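Side-chain contact in N-terminal acetyltransferase-like protein (PDB 5NNP), which probably serves as the auxiliary, TPR-repeat subunit of an N-terminal acetyltransferase complex, holding its partner chain within a helical scaffold: residues R694-A699 with L710-K715. Sequence-based numbering, arbitrary orientation.
Sequences RCLKAA and LEQAAK
L696 reaches across from helix 689-702 and sets its forked end against the side-chain root of Q712 and the backbone and CB of A713 on helix 707-723. The contact is van der Waals packing. Of the two methyls, CD2 of L696 lies 3.7 Å from CA of A713 and 4.1 Å from that residue's CB, so one prong rests on the alanine. The other prong, CD1 of L696, sits 4.0 Å from CB of Q712, and it also lies 3.8 Å from the amide N of A713, a touch on the backbone and not a bond. With CG anti to the backbone N (chi1 -172°), the leucine carries its fork out toward the facing helix. The short side chain of A713 is consistent with the close approach here, the CA atoms of L696 and A713 being 7.0 Å apart. All three residues are buried, and replacing L696 with an alanine would probably open a gap over A713 and strip one apolar neighbour from CB of Q712.

No hydrogen bond joins the two segments. Q712 lends the contact the root of its side chain, which runs past L696 in the opposite direction, while its extended outer part carries the amide to helix 673-685. There NE2 of Q712 bonds to the carboxylate of E681 and to the carbonyl O of I677, which satisfies the buried N-H donors and ties down the amide end.

On helix 707-723 the packing continues to either side, L696 touching L716 and A699 touching V709. R694 packs on I44 of the chain of Putative uncharacterized protein. Two consecutive helices, linked by a few residues and packed roughly antiparallel, form a helical hairpin consistent with the TPR-like superhelix of this family, here near its C-terminal end.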
ATOM      1  N   ARG A 694      25.057 -14.932  -9.388  1.00 57.94           N
ATOM      2  CA  ARG A 694      23.776 -14.479  -9.894  1.00 52.11           C
ATOM      3  C   ARG A 694      23.497 -13.061  -9.434  1.00 57.44           C
ATOM      4  O   ARG A 694      23.101 -12.211 -10.232  1.00 58.40           O
ATOM      5  CB  ARG A 694      22.680 -15.416  -9.437  1.00 50.18           C
ATOM      6  CG  ARG A 694      21.288 -15.035  -9.861  1.00 43.90           C
ATOM      7  CD  ARG A 694      20.375 -16.150  -9.422  1.00 47.15           C
ATOM      8  NE  ARG A 694      18.975 -15.928  -9.742  1.00 46.27           N
ATOM      9  CZ  ARG A 694      18.042 -15.629  -8.848  1.00 52.59           C
ATOM     10  NH1 ARG A 694      18.353 -15.493  -7.565  1.00 49.39           N
ATOM     11  NH2 ARG A 694      16.794 -15.461  -9.249  1.00 60.88           N
ATOM     12  N   CYS A 695      23.712 -12.823  -8.141  1.00 55.96           N
ATOM     13  CA  CYS A 695      23.677 -11.486  -7.564  1.00 49.67           C
ATOM     14  C   CYS A 695      24.635 -10.536  -8.260  1.00 57.98           C
ATOM     15  O   CYS A 695      24.259  -9.424  -8.626  1.00 62.35           O
ATOM     16  CB  CYS A 695      24.023 -11.537  -6.081  1.00 45.68           C
ATOM     17  SG  CYS A 695      22.733 -12.228  -5.066  1.00 46.56           S
ATOM     18  N   LEU A 696      25.879 -10.975  -8.422  1.00 58.04           N
ATOM     19  CA  LEU A 696      26.900 -10.156  -9.060  1.00 58.14           C
ATOM     20  C   LEU A 696      26.477  -9.772 -10.482  1.00 59.63           C
ATOM     21  O   LEU A 696      26.511  -8.597 -10.832  1.00 58.96           O
ATOM     22  CB  LEU A 696      28.244 -10.883  -9.068  1.00 54.92           C
ATOM     23  CG  LEU A 696      29.476 -10.096  -9.534  1.00 57.82           C
ATOM     24  CD1 LEU A 696      29.769  -8.863  -8.661  1.00 57.67           C
ATOM     25  CD2 LEU A 696      30.680 -11.007  -9.570  1.00 60.41           C
ATOM     26  N   LYS A 697      26.046 -10.747 -11.285  1.00 62.77           N
ATOM     27  CA  LYS A 697      25.595 -10.468 -12.654  1.00 60.34           C
ATOM     28  C   LYS A 697      24.398  -9.511 -12.680  1.00 58.50           C
ATOM     29  O   LYS A 697      24.254  -8.729 -13.614  1.00 63.99           O
ATOM     30  CB  LYS A 697      25.233 -11.761 -13.397  1.00 57.50           C
ATOM     31  CG  LYS A 697      26.415 -12.706 -13.629  1.00 68.72           C
ATOM     32  CD  LYS A 697      26.159 -13.721 -14.754  1.00 65.83           C
ATOM     33  CE  LYS A 697      26.165 -13.044 -16.112  1.00 67.13           C
ATOM     34  NZ  LYS A 697      25.905 -13.998 -17.217  1.00 70.42           N
ATOM     35  N   ALA A 698      23.540  -9.573 -11.666  1.00 54.44           N
ATOM     36  CA  ALA A 698      22.411  -8.639 -11.574  1.00 57.81           C
ATOM     37  C   ALA A 698      22.893  -7.214 -11.274  1.00 60.80           C
ATOM     38  O   ALA A 698      22.589  -6.264 -12.002  1.00 56.80           O
ATOM     39  CB  ALA A 698      21.414  -9.101 -10.509  1.00 43.09           C
ATOM     40  N   ALA A 699      23.649  -7.081 -10.190  1.00 60.48           N
ATOM     41  CA  ALA A 699      24.192  -5.802  -9.776  1.00 59.69           C
ATOM     42  C   ALA A 699      25.006  -5.159 -10.896  1.00 65.87           C
ATOM     43  O   ALA A 699      24.975  -3.944 -11.089  1.00 62.66           O
ATOM     44  CB  ALA A 699      25.042  -5.976  -8.535  1.00 55.53           C
ATOM     45  N   LEU A 710      32.586  -4.001  -8.609  1.00 78.05           N
ATOM     46  CA  LEU A 710      33.933  -4.200  -9.133  1.00 79.05           C
ATOM     47  C   LEU A 710      34.785  -4.937  -8.115  1.00 77.85           C
ATOM     48  O   LEU A 710      35.546  -5.851  -8.454  1.00 78.14           O
ATOM     49  CB  LEU A 710      34.571  -2.862  -9.490  1.00 83.16           C
ATOM     50  CG  LEU A 710      33.928  -2.164 -10.685  1.00 83.80           C
ATOM     51  CD1 LEU A 710      34.598  -0.821 -10.959  1.00 77.25           C
ATOM     52  CD2 LEU A 710      33.979  -3.079 -11.913  1.00 81.60           C
ATOM     53  N   GLU A 711      34.639  -4.526  -6.860  1.00 73.47           N
ATOM     54  CA  GLU A 711      35.320  -5.151  -5.736  1.00 74.65           C
ATOM     55  C   GLU A 711      34.895  -6.611  -5.549  1.00 74.26           C
ATOM     56  O   GLU A 711      35.737  -7.509  -5.451  1.00 77.73           O
ATOM     57  CB  GLU A 711      35.045  -4.356  -4.464  1.00 78.36           C
ATOM     58  CG  GLU A 711      35.949  -4.695  -3.305  1.00 85.71           C
ATOM     59  CD  GLU A 711      35.539  -3.980  -2.042  1.00 93.09           C
ATOM     60  OE1 GLU A 711      34.373  -4.160  -1.606  1.00 90.20           O
ATOM     61  OE2 GLU A 711      36.381  -3.228  -1.497  1.00 97.33           O
ATOM     62  N   GLN A 712      33.588  -6.840  -5.505  1.00 68.68           N
ATOM     63  CA  GLN A 712      33.050  -8.187  -5.366  1.00 66.01           C
ATOM     64  C   GLN A 712      33.404  -9.065  -6.570  1.00 72.33           C
ATOM     65  O   GLN A 712      33.636 -10.262  -6.418  1.00 75.93           O
ATOM     66  CB  GLN A 712      31.530  -8.139  -5.166  1.00 65.71           C
ATOM     67  CG  GLN A 712      31.098  -7.506  -3.839  1.00 63.33           C
ATOM     68  CD  GLN A 712      29.599  -7.257  -3.765  1.00 63.83           C
ATOM     69  OE1 GLN A 712      28.937  -7.117  -4.791  1.00 67.70           O
ATOM     70  NE2 GLN A 712      29.056  -7.198  -2.546  1.00 56.44           N
ATOM     71  N   ALA A 713      33.454  -8.470  -7.761  1.00 74.21           N
ATOM     72  CA  ALA A 713      33.852  -9.200  -8.965  1.00 72.67           C
ATOM     73  C   ALA A 713      35.278  -9.733  -8.819  1.00 79.47           C
ATOM     74  O   ALA A 713      35.564 -10.899  -9.110  1.00 82.71           O
ATOM     75  CB  ALA A 713      33.737  -8.306 -10.195  1.00 67.68           C
ATOM     76  N   ALA A 714      36.168  -8.869  -8.346  1.00 78.24           N
ATOM     77  CA  ALA A 714      37.551  -9.252  -8.131  1.00 76.19           C
ATOM     78  C   ALA A 714      37.686 -10.227  -6.963  1.00 76.07           C
ATOM     79  O   ALA A 714      38.525 -11.126  -6.993  1.00 80.79           O
ATOM     80  CB  ALA A 714      38.407  -8.014  -7.894  1.00 78.34           C
ATOM     81  N   LYS A 715      36.869 -10.044  -5.933  1.00 75.58           N
ATOM     82  CA  LYS A 715      36.943 -10.899  -4.748  1.00 80.09           C
ATOM     83  C   LYS A 715      36.471 -12.316  -5.080  1.00 82.56           C
ATOM     84  O   LYS A 715      36.987 -13.300  -4.550  1.00 82.43           O
ATOM     85  CB  LYS A 715      36.111 -10.303  -3.600  1.00 74.36           C
ATOM     86  CG  LYS A 715      36.318 -10.963  -2.235  1.00 78.65           C
ATOM     87  CD  LYS A 715      35.766 -10.084  -1.103  1.00 85.82           C
ATOM     88  CE  LYS A 715      34.272  -9.773  -1.290  1.00 83.08           C
ATOM     89  NZ  LYS A 715      33.693  -8.845  -0.260  1.00 79.23           N
TER